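DyP (Bjerkandera adusta, PDB 3VXJ) probably works as a heme b peroxidase of the DyP family that oxidises dyes and phenols with hydrogen peroxide, and binds 2,6-dimethoxyphenol in this crystal. Local coordinates at residues T184-Q189 against D284-N289; H222-V227 against A349-L354; A232-N237 against E251-L256. All coordinates share one frame; numbering follows the deposited sequence.

Interaction 1: T184-Q189 against D284-N289. With 3DM (2,6-dimethoxyphenol), chain D.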
loop_
_atom_site.group_PDB
_atom_site.type_symbol
_atom_site.label_atom_id
_atom_site.label_comp_id
_atom_site.label_asym_id
_atom_site.label_seq_id
_atom_site.Cartn_x
_atom_site.Cartn_y
_atom_site.Cartn_z
ATOM N N THR A 184 -14.960 9.713 -11.322
ATOM C CA THR A 184 -15.484 10.558 -10.248
ATOM C C THR A 184 -14.354 11.002 -9.322
ATOM O O THR A 184 -13.536 10.186 -8.889
ATOM C CB THR A 184 -16.618 9.872 -9.436
ATOM O OG1 THR A 184 -16.084 8.807 -8.639
ATOM C CG2 THR A 184 -17.706 9.330 -10.363
ATOM N N VAL A 185 -14.309 12.304 -9.048
ATOM C CA VAL A 185 -13.328 12.888 -8.133
ATOM C C VAL A 185 -14.053 13.387 -6.888
ATOM O O VAL A 185 -14.996 14.177 -6.976
ATOM C CB VAL A 185 -12.528 14.047 -8.793
ATOM C CG1 VAL A 185 -11.584 14.707 -7.786
ATOM C CG2 VAL A 185 -11.748 13.542 -10.005
ATOM N N PHE A 186 -13.606 12.915 -5.731
ATOM C CA PHE A 186 -14.237 13.258 -4.466
ATOM C C PHE A 186 -13.644 14.529 -3.878
ATOM O O PHE A 186 -12.478 14.842 -4.128
ATOM C CB PHE A 186 -14.089 12.100 -3.473
ATOM C CG PHE A 186 -14.725 10.817 -3.935
ATOM C CD1 PHE A 186 -16.109 10.701 -4.024
ATOM C CD2 PHE A 186 -13.940 9.716 -4.258
ATOM C CE1 PHE A 186 -16.707 9.509 -4.454
ATOM C CE2 PHE A 186 -14.530 8.521 -4.683
ATOM C CZ PHE A 186 -15.912 8.416 -4.773
ATOM N N PRO A 187 -14.441 15.273 -3.090
ATOM C CA PRO A 187 -13.929 16.430 -2.362
ATOM C C PRO A 187 -12.714 16.076 -1.493
ATOM O O PRO A 187 -12.763 15.147 -0.681
ATOM C CB PRO A 187 -15.127 16.846 -1.500
ATOM C CG PRO A 187 -16.310 16.437 -2.319
ATOM C CD PRO A 187 -15.897 15.118 -2.904
ATOM N N GLY A 188 -11.619 16.800 -1.699
ATOM C CA GLY A 188 -10.386 16.568 -0.954
ATOM C C GLY A 188 -9.408 15.640 -1.652
ATOM O O GLY A 188 -8.252 15.532 -1.244
ATOM N N GLN A 189 -9.861 14.972 -2.704
ATOM C CA GLN A 189 -9.015 14.066 -3.455
ATOM C C GLN A 189 -8.004 14.862 -4.288
ATOM O O GLN A 189 -8.367 15.855 -4.930
ATOM C CB GLN A 189 -9.893 13.177 -4.338
ATOM C CG GLN A 189 -9.142 12.086 -5.025
ATOM C CD GLN A 189 -10.025 11.031 -5.661
ATOM O OE1 GLN A 189 -11.183 11.273 -6.011
ATOM N NE2 GLN A 189 -9.462 9.850 -5.843
ATOM N N ASP A 284 -18.668 7.811 4.086
ATOM C CA ASP A 284 -19.112 8.825 3.123
ATOM C C ASP A 284 -17.952 9.284 2.246
ATOM O O ASP A 284 -17.216 10.183 2.644
ATOM C CB ASP A 284 -19.721 10.030 3.847
ATOM C CG ASP A 284 -20.298 11.070 2.886
ATOM O OD1 ASP A 284 -20.154 10.910 1.657
ATOM O OD2 ASP A 284 -20.874 12.062 3.371
ATOM N N PRO A 285 -17.792 8.699 1.042
ATOM C CA PRO A 285 -16.619 9.087 0.240
ATOM C C PRO A 285 -16.652 10.538 -0.233
ATOM O O PRO A 285 -15.619 11.074 -0.642
ATOM C CB PRO A 285 -16.683 8.142 -0.961
ATOM C CG PRO A 285 -18.126 7.763 -1.075
ATOM C CD PRO A 285 -18.654 7.730 0.336
ATOM N N GLN A 286 -17.817 11.176 -0.152
ATOM C CA GLN A 286 -17.954 12.583 -0.525
ATOM C C GLN A 286 -17.457 13.560 0.542
ATOM O O GLN A 286 -17.304 14.755 0.271
ATOM C CB GLN A 286 -19.408 12.900 -0.885
ATOM C CG GLN A 286 -19.927 12.117 -2.086
ATOM C CD GLN A 286 -19.345 12.598 -3.401
ATOM O OE1 GLN A 286 -18.941 13.759 -3.533
ATOM N NE2 GLN A 286 -19.315 11.713 -4.392
ATOM N N ARG A 287 -17.204 13.061 1.750
ATOM C CA ARG A 287 -16.725 13.908 2.841
ATOM C C ARG A 287 -15.531 13.345 3.602
ATOM O O ARG A 287 -14.784 14.108 4.211
ATOM C CB ARG A 287 -17.845 14.189 3.841
ATOM C CG ARG A 287 -18.946 15.122 3.386
ATOM C CD ARG A 287 -19.916 15.357 4.546
ATOM N NE ARG A 287 -20.440 14.102 5.094
ATOM C CZ ARG A 287 -20.599 13.837 6.392
ATOM N NH1 ARG A 287 -20.271 14.729 7.324
ATOM N NH2 ARG A 287 -21.077 12.660 6.761
ATOM N N ASN A 288 -15.340 12.026 3.585
ATOM C CA ASN A 288 -14.286 11.414 4.418
ATOM C C ASN A 288 -12.856 11.747 3.991
ATOM O O ASN A 288 -11.892 11.408 4.697
ATOM C CB ASN A 288 -14.481 9.902 4.608
ATOM C CG ASN A 288 -14.287 9.101 3.332
ATOM O OD1 ASN A 288 -13.803 9.604 2.310
ATOM N ND2 ASN A 288 -14.674 7.825 3.389
ATOM N N ASN A 289 -12.710 12.420 2.853
ATOM C CA ASN A 289 -11.390 12.878 2.425
ATOM C C ASN A 289 -11.286 14.398 2.315
ATOM O O ASN A 289 -10.264 14.927 1.876
ATOM C CB ASN A 289 -10.983 12.218 1.104
ATOM C CG ASN A 289 -9.543 11.753 1.123
ATOM O OD1 ASN A 289 -8.933 11.634 2.191
ATOM N ND2 ASN A 289 -8.999 11.470 -0.047
HETATM O O1 3DM D . -3.593 15.543 -0.876
HETATM C C1 3DM D . -3.414 16.891 -0.651
HETATM C C2 3DM D . -2.155 17.489 -0.782
HETATM O O2 3DM D . -1.085 16.706 -1.133
HETATM C C7 3DM D . 0.232 17.229 -0.897
HETATM C C3 3DM D . -2.031 18.866 -0.552
HETATM C C4 3DM D . -3.141 19.626 -0.171
HETATM C C5 3DM D . -4.392 19.031 -0.049
HETATM C C6 3DM D . -4.523 17.662 -0.284
HETATM O O3 3DM D . -5.723 17.018 -0.174
HETATM C C8 3DM D . -6.797 17.722 0.505
HETATM O O HOH W 1 -14.296 13.306 0.625
#
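Two side-chain torsions bring F186 and Q286 together: in each, CG stands anti to the carbonyl carbon (chi1 -60° and -62°), and Q286 then folds at chi2, which returns its amide to the phenyl ring although its CB sets out away from 184-189. F186 opens a type II beta turn that ends at Q189 and rests against a loop begun by an Asx turn at D284. The Q286 amide arrives at the rim of the ring, its NE2 3.4 Å from F186 CD1, with the two planes 71° apart. P285 takes one face, its CB 3.9 Å from the F186 ring centroid in a CH-pi contact. The other end of the same amide, Q286 OE1, lies 3.4 Å from P187 CD. An alanine in place of F186 would probably leave the P285 CB facing a gap and the Q286 amide freer to turn. Q189 braces the turn, its OE1 accepting from F186 N at 2.9 Å. Any side chain on G188 would run into N289 O; instead its CA gives that oxygen a C-H...O contact at 3.3 Å, while the N289 amide bonds to R315 and S174 of the heme site. On the side of the bound phenol, G188 O lies 3.1 Å from O3 of 2,6-dimethoxyphenol. No direct hydrogen bond joins 184-189 to 284-289; one water bridges them, donating to P187 O and P285 O and accepting from N289 N.

Interaction 2: H222-V227 against A349-L354. With HEM (protoporphyrin IX containing Fe), chain B.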
loop_
_atom_site.group_PDB
_atom_site.type_symbol
_atom_site.label_atom_id
_atom_site.label_comp_id
_atom_site.label_asym_id
_atom_site.label_seq_id
_atom_site.Cartn_x
_atom_site.Cartn_y
_atom_site.Cartn_z
ATOM N N HIS A 222 5.619 -7.346 2.352
ATOM C CA HIS A 222 4.907 -8.326 3.146
ATOM C C HIS A 222 5.048 -7.932 4.611
ATOM O O HIS A 222 6.139 -8.044 5.179
ATOM C CB HIS A 222 5.488 -9.719 2.895
ATOM C CG HIS A 222 4.984 -10.767 3.832
ATOM N ND1 HIS A 222 5.618 -11.980 4.001
ATOM C CD2 HIS A 222 3.910 -10.785 4.659
ATOM C CE1 HIS A 222 4.961 -12.693 4.897
ATOM N NE2 HIS A 222 3.930 -11.986 5.324
ATOM N N PHE A 223 3.970 -7.429 5.213
ATOM C CA PHE A 223 4.012 -7.012 6.621
ATOM C C PHE A 223 3.279 -8.023 7.476
ATOM O O PHE A 223 2.145 -8.389 7.166
ATOM C CB PHE A 223 3.296 -5.675 6.836
ATOM C CG PHE A 223 3.947 -4.502 6.175
ATOM C CD1 PHE A 223 5.268 -4.159 6.462
ATOM C CD2 PHE A 223 3.206 -3.700 5.314
ATOM C CE1 PHE A 223 5.851 -3.043 5.860
ATOM C CE2 PHE A 223 3.771 -2.582 4.708
ATOM C CZ PHE A 223 5.101 -2.243 4.989
ATOM N N GLN A 224 3.910 -8.465 8.558
ATOM C CA GLN A 224 3.203 -9.200 9.596
ATOM C C GLN A 224 2.752 -8.201 10.656
ATOM O O GLN A 224 3.541 -7.361 11.082
ATOM C CB GLN A 224 4.115 -10.267 10.201
ATOM C CG GLN A 224 3.438 -11.125 11.246
ATOM C CD GLN A 224 4.214 -12.373 11.590
ATOM O OE1 GLN A 224 5.182 -12.735 10.915
ATOM N NE2 GLN A 224 3.778 -13.054 12.639
ATOM N N GLN A 225 1.504 -8.309 11.102
ATOM C CA GLN A 225 0.969 -7.407 12.126
ATOM C C GLN A 225 0.778 -8.096 13.473
ATOM O O GLN A 225 0.379 -9.273 13.544
ATOM C CB GLN A 225 -0.348 -6.776 11.656
ATOM C CG GLN A 225 -0.151 -5.727 10.541
ATOM C CD GLN A 225 -1.442 -5.277 9.892
ATOM O OE1 GLN A 225 -1.762 -5.696 8.789
ATOM N NE2 GLN A 225 -2.179 -4.407 10.567
ATOM N N LYS A 226 1.076 -7.342 14.528
ATOM C CA LYS A 226 0.947 -7.800 15.905
ATOM C C LYS A 226 -0.287 -7.168 16.540
ATOM O O LYS A 226 -0.212 -6.113 17.186
ATOM C CB LYS A 226 2.211 -7.440 16.681
ATOM C CG LYS A 226 3.510 -7.938 16.043
ATOM C CD LYS A 226 3.631 -9.445 16.012
ATOM C CE LYS A 226 5.055 -9.870 15.697
ATOM N NZ LYS A 226 5.198 -11.351 15.681
ATOM N N VAL A 227 -1.431 -7.805 16.309
ATOM C CA VAL A 227 -2.725 -7.202 16.652
ATOM C C VAL A 227 -3.024 -7.233 18.160
ATOM O O VAL A 227 -3.389 -6.197 18.729
ATOM C CB VAL A 227 -3.877 -7.805 15.808
ATOM C CG1 VAL A 227 -5.203 -7.156 16.173
ATOM C CG2 VAL A 227 -3.584 -7.632 14.320
ATOM N N ALA A 349 -0.480 -15.167 18.214
ATOM C CA ALA A 349 -0.342 -16.620 18.091
ATOM C C ALA A 349 -0.528 -17.117 16.656
ATOM O O ALA A 349 -0.365 -18.307 16.383
ATOM C CB ALA A 349 -1.319 -17.319 19.020
ATOM N N GLN A 350 -0.893 -16.219 15.747
ATOM C CA GLN A 350 -1.107 -16.592 14.355
ATOM C C GLN A 350 -0.514 -15.543 13.431
ATOM O O GLN A 350 -0.439 -14.372 13.787
ATOM C CB GLN A 350 -2.598 -16.768 14.054
ATOM C CG GLN A 350 -3.322 -17.682 15.040
ATOM C CD GLN A 350 -4.743 -17.996 14.635
ATOM O OE1 GLN A 350 -5.696 -17.418 15.165
ATOM N NE2 GLN A 350 -4.899 -18.918 13.693
ATOM N N ASP A 351 -0.089 -15.985 12.252
ATOM C CA ASP A 351 0.464 -15.125 11.222
ATOM C C ASP A 351 -0.666 -14.416 10.482
ATOM O O ASP A 351 -1.488 -15.044 9.826
ATOM C CB ASP A 351 1.312 -15.973 10.258
ATOM C CG ASP A 351 2.003 -15.146 9.184
ATOM O OD1 ASP A 351 2.151 -13.926 9.365
ATOM O OD2 ASP A 351 2.402 -15.734 8.151
ATOM N N ARG A 352 -0.699 -13.097 10.620
ATOM C CA ARG A 352 -1.645 -12.246 9.912
ATOM C C ARG A 352 -0.959 -10.919 9.610
ATOM O O ARG A 352 0.029 -10.553 10.253
ATOM C CB ARG A 352 -2.917 -12.009 10.736
ATOM C CG ARG A 352 -2.681 -11.289 12.065
ATOM C CD ARG A 352 -3.977 -11.104 12.843
ATOM N NE ARG A 352 -4.599 -12.374 13.221
ATOM C CZ ARG A 352 -4.305 -13.077 14.318
ATOM N NH1 ARG A 352 -3.369 -12.673 15.168
ATOM N NH2 ARG A 352 -4.943 -14.210 14.562
ATOM N N GLY A 353 -1.483 -10.174 8.646
ATOM C CA GLY A 353 -0.873 -8.895 8.321
ATOM C C GLY A 353 -1.431 -8.264 7.070
ATOM O O GLY A 353 -2.631 -8.361 6.795
ATOM N N LEU A 354 -0.554 -7.623 6.309
ATOM C CA LEU A 354 -0.939 -6.859 5.138
ATOM C C LEU A 354 0.011 -7.179 4.008
ATOM O O LEU A 354 1.229 -7.139 4.173
ATOM C CB LEU A 354 -0.916 -5.346 5.427
ATOM C CG LEU A 354 -1.547 -4.414 4.373
ATOM C CD1 LEU A 354 -3.066 -4.624 4.276
ATOM C CD2 LEU A 354 -1.230 -2.937 4.678
HETATM C CHA HEM B . -3.565 5.325 4.508
HETATM C CHB HEM B . -3.094 1.317 7.168
HETATM C CHC HEM B . 1.465 0.786 5.644
HETATM C CHD HEM B . 1.010 4.772 2.946
HETATM C C1A HEM B . -3.823 4.308 5.386
HETATM C C2A HEM B . -5.048 4.136 6.133
HETATM C C3A HEM B . -4.908 3.026 6.880
HETATM C C4A HEM B . -3.609 2.458 6.597
HETATM C CMA HEM B . -5.936 2.412 7.849
HETATM C CAA HEM B . -6.241 5.118 6.106
HETATM C CBA HEM B . -7.283 4.850 5.018
HETATM C CGA HEM B . -6.823 5.206 3.624
HETATM O O1A HEM B . -6.683 6.402 3.290
HETATM O O2A HEM B . -6.622 4.259 2.814
HETATM C C1B HEM B . -1.823 0.809 6.980
HETATM C C2B HEM B . -1.291 -0.388 7.594
HETATM C C3B HEM B . -0.024 -0.539 7.166
HETATM C C4B HEM B . 0.262 0.556 6.263
HETATM C CMB HEM B . -2.082 -1.280 8.577
HETATM C CAB HEM B . 0.979 -1.662 7.504
HETATM C CBB HEM B . 0.582 -2.872 7.905
HETATM C C1C HEM B . 1.749 1.845 4.819
HETATM C C2C HEM B . 3.036 2.126 4.213
HETATM C C3C HEM B . 2.915 3.241 3.476
HETATM C C4C HEM B . 1.543 3.687 3.595
HETATM C CMC HEM B . 4.290 1.252 4.403
HETATM C CAC HEM B . 3.984 3.966 2.616
HETATM C CBC HEM B . 5.264 4.049 3.005
HETATM C C1D HEM B . -0.275 5.234 3.073
HETATM C C2D HEM B . -0.816 6.316 2.288
HETATM C C3D HEM B . -2.219 6.494 2.778
HETATM C C4D HEM B . -2.404 5.501 3.806
HETATM C CMD HEM B . -0.146 7.159 1.190
HETATM C CAD HEM B . -3.196 7.558 2.256
HETATM C CBD HEM B . -2.869 8.866 2.969
HETATM C CGD HEM B . -3.746 9.992 2.491
HETATM O O1D HEM B . -4.350 10.674 3.363
HETATM O O2D HEM B . -3.845 10.216 1.264
HETATM N NA HEM B . -2.968 3.286 5.712
HETATM N NB HEM B . -0.836 1.389 6.193
HETATM N NC HEM B . 0.876 2.842 4.448
HETATM N ND HEM B . -1.249 4.748 3.943
HETATM FE FE HEM B . -1.017 3.099 5.131
HETATM O O HOH W 2 1.004 -12.136 12.934
HETATM O O HOH W 3 -1.268 -10.558 15.226
HETATM O O HOH W 4 -4.139 -6.099 7.652
HETATM O O HOH W 5 -1.754 2.024 3.624
#
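Q225 runs alongside G353 from its first side-chain carbon onward. CB lies 4.0 Å from G353 CA, and CG stays near the same atom while also meeting the heme vinyl carbon CBB. CD comes within 3.7 Å of heme CBB, and there the amide splits its roles. OE1 sits 3.1 Å from G353 C and accepts from a water that also donates to G353 O; NE2 lies near the heme methyl CMB and is hydrogen-bonded to E165. The backbones behind this side chain are the two central strands of the antiparallel four-stranded sheet of the C-terminal ferredoxin-like domain. F223 and L354 form an antiparallel hydrogen-bonded pair here, and Q225 N adds a bond to R352 O at 2.8 Å. G353 faces Q224 with the CA atoms 4.3 Å apart, where a side chain on the glycine would collide with F223 O. From the pair, F223 and L354 both reach the porphyrin: F223 CZ approaches heme CMC at 3.6 Å, L354 CD2 heme C3B at 3.7 Å. Away from the heme, the extended Q224 crosses D351 at about a right angle, its CD 3.4 Å from D351 OD1, an oxygen hydrogen-bonded to Y334.

Interaction 3: A232-N237 against E251-L256; sequences AYTLAN and EGAEFL
The axes of helix segments 232-236 and 251-256 come within 8.0 Å of each other, their N-to-C directions 120° apart, and the backbones approach most closely where T234 and A253 face each other, CA to CA 4.6 Å. At that point the methyl of A253 presses on the main chain of the first helix, CB 3.3 Å from T234 O. In return, T234 sets its CB 3.5 Å from A253 O. Its OG1, placed between the backbone N and the carbonyl carbon (chi1 66°), lies beside the A253 methyl and hydrogen-bonds back to N231 O, nearly one turn earlier. L235 flanks the same methyl with its CD2. The other contact belongs to L256, whose CD2 meets the end of the first helix: it lies 3.4 Å from N237 O and 3.7 Å from N237 CB, with the Y233 ring a little farther off. N237 has its own anchor there, ND2 donating to Y233 O at 3.0 Å while lying over one face of the Y233 ring. With no hydrogen bond between these segments, an alanine methyl and a leucine tip carry a close crossing of helix 227-236, which directly follows strand 216-225 of the heme-domain sheet, with the next helix, 249-261.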
loop_
_atom_site.group_PDB
_atom_site.type_symbol
_atom_site.label_atom_id
_atom_site.label_comp_id
_atom_site.label_asym_id
_atom_site.label_seq_id
_atom_site.Cartn_x
_atom_site.Cartn_y
_atom_site.Cartn_z
ATOM N N ALA A 232 -3.424 -4.266 23.205
ATOM C CA ALA A 232 -2.961 -4.152 24.587
ATOM C C ALA A 232 -2.244 -2.831 24.838
ATOM O O ALA A 232 -2.434 -2.220 25.893
ATOM C CB ALA A 232 -2.069 -5.335 24.947
ATOM N N TYR A 233 -1.439 -2.386 23.870
ATOM C CA TYR A 233 -0.748 -1.107 23.983
ATOM C C TYR A 233 -1.735 0.055 24.098
ATOM O O TYR A 233 -1.536 0.956 24.911
ATOM C CB TYR A 233 0.202 -0.867 22.802
ATOM C CG TYR A 233 0.950 0.441 22.932
ATOM C CD1 TYR A 233 2.101 0.535 23.712
ATOM C CD2 TYR A 233 0.489 1.595 22.299
ATOM C CE1 TYR A 233 2.781 1.749 23.847
ATOM C CE2 TYR A 233 1.159 2.805 22.432
ATOM C CZ TYR A 233 2.301 2.879 23.202
ATOM O OH TYR A 233 2.955 4.084 23.325
ATOM N N THR A 234 -2.791 0.044 23.286
ATOM C CA THR A 234 -3.766 1.137 23.335
ATOM C C THR A 234 -4.569 1.122 24.634
ATOM O O THR A 234 -4.931 2.176 25.145
ATOM C CB THR A 234 -4.721 1.178 22.116
ATOM O OG1 THR A 234 -5.567 0.027 22.127
ATOM C CG2 THR A 234 -3.957 1.257 20.780
ATOM N N LEU A 235 -4.845 -0.065 25.168
ATOM C CA LEU A 235 -5.501 -0.165 26.467
ATOM C C LEU A 235 -4.598 0.335 27.597
ATOM O O LEU A 235 -5.053 1.083 28.467
ATOM C CB LEU A 235 -5.978 -1.597 26.721
ATOM C CG LEU A 235 -7.195 -2.006 25.880
ATOM C CD1 LEU A 235 -7.313 -3.515 25.836
ATOM C CD2 LEU A 235 -8.465 -1.379 26.454
ATOM N N ALA A 236 -3.322 -0.055 27.575
ATOM C CA ALA A 236 -2.362 0.358 28.607
ATOM C C ALA A 236 -2.080 1.858 28.596
ATOM O O ALA A 236 -1.732 2.443 29.627
ATOM C CB ALA A 236 -1.064 -0.423 28.463
ATOM N N ASN A 237 -2.242 2.478 27.431
ATOM C CA ASN A 237 -1.912 3.889 27.241
ATOM C C ASN A 237 -3.128 4.733 26.875
ATOM O O ASN A 237 -3.009 5.827 26.311
ATOM C CB ASN A 237 -0.790 4.020 26.214
ATOM C CG ASN A 237 0.504 3.440 26.724
ATOM O OD1 ASN A 237 1.220 4.085 27.491
ATOM N ND2 ASN A 237 0.799 2.210 26.330
ATOM N N GLU A 251 -12.942 3.689 25.573
ATOM C CA GLU A 251 -13.014 4.864 24.701
ATOM C C GLU A 251 -11.633 5.468 24.475
ATOM O O GLU A 251 -11.305 5.896 23.363
ATOM C CB GLU A 251 -13.949 5.928 25.291
ATOM C CG GLU A 251 -15.418 5.580 25.166
ATOM C CD GLU A 251 -16.317 6.451 26.021
ATOM O OE1 GLU A 251 -15.818 7.220 26.876
ATOM O OE2 GLU A 251 -17.553 6.361 25.830
ATOM N N GLY A 252 -10.840 5.532 25.540
ATOM C CA GLY A 252 -9.515 6.140 25.473
ATOM C C GLY A 252 -8.549 5.320 24.639
ATOM O O GLY A 252 -7.645 5.877 24.008
ATOM N N ALA A 253 -8.744 4.001 24.638
ATOM C CA ALA A 253 -7.932 3.088 23.834
ATOM C C ALA A 253 -8.283 3.205 22.361
ATOM O O ALA A 253 -7.387 3.282 21.509
ATOM C CB ALA A 253 -8.113 1.641 24.314
ATOM N N GLU A 254 -9.584 3.242 22.063
ATOM C CA GLU A 254 -10.055 3.455 20.695
ATOM C C GLU A 254 -9.564 4.804 20.192
ATOM O O GLU A 254 -9.089 4.915 19.058
ATOM C CB GLU A 254 -11.582 3.404 20.611
ATOM C CG GLU A 254 -12.221 2.050 20.958
ATOM C CD GLU A 254 -11.829 0.862 20.059
ATOM O OE1 GLU A 254 -11.120 1.006 19.028
ATOM O OE2 GLU A 254 -12.253 -0.263 20.416
ATOM N N PHE A 255 -9.655 5.827 21.039
ATOM C CA PHE A 255 -9.189 7.161 20.669
ATOM C C PHE A 255 -7.688 7.169 20.396
ATOM O O PHE A 255 -7.251 7.733 19.390
ATOM C CB PHE A 255 -9.560 8.164 21.764
ATOM C CG PHE A 255 -9.255 9.605 21.428
ATOM C CD1 PHE A 255 -9.680 10.189 20.231
ATOM C CD2 PHE A 255 -8.571 10.394 22.344
ATOM C CE1 PHE A 255 -9.405 11.531 19.957
ATOM C CE2 PHE A 255 -8.303 11.737 22.074
ATOM C CZ PHE A 255 -8.721 12.305 20.881
ATOM N N LEU A 256 -6.899 6.513 21.250
ATOM C CA LEU A 256 -5.461 6.431 20.996
ATOM C C LEU A 256 -5.163 5.780 19.633
ATOM O O LEU A 256 -4.311 6.283 18.882
ATOM C CB LEU A 256 -4.732 5.712 22.142
ATOM C CG LEU A 256 -3.218 5.587 21.970
ATOM C CD1 LEU A 256 -2.537 6.941 21.860
ATOM C CD2 LEU A 256 -2.644 4.814 23.134
#

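Following the chain from its N terminus, 184-189 comes first, then 222-227 at the end of strand 216-225, and then helix 227-236 with 232-237. The first loop to close is the short one of interaction 3, when helix 249-261 packs back on its predecessor. Interaction 1 closes next, at 284-289, and interaction 2 last, at 349-354. Interaction 3 is therefore nested in both larger loops, whereas interactions 1 and 2 cross, their segments alternating along the chain. Interaction 1 joins two surface loops beside 2,6-dimethoxyphenol, interaction 2 pairs central sheet strands at the heme, and interaction 3 packs together the two helices that follow strand 216-225, about 5 Å from interaction 2 by nearest atoms.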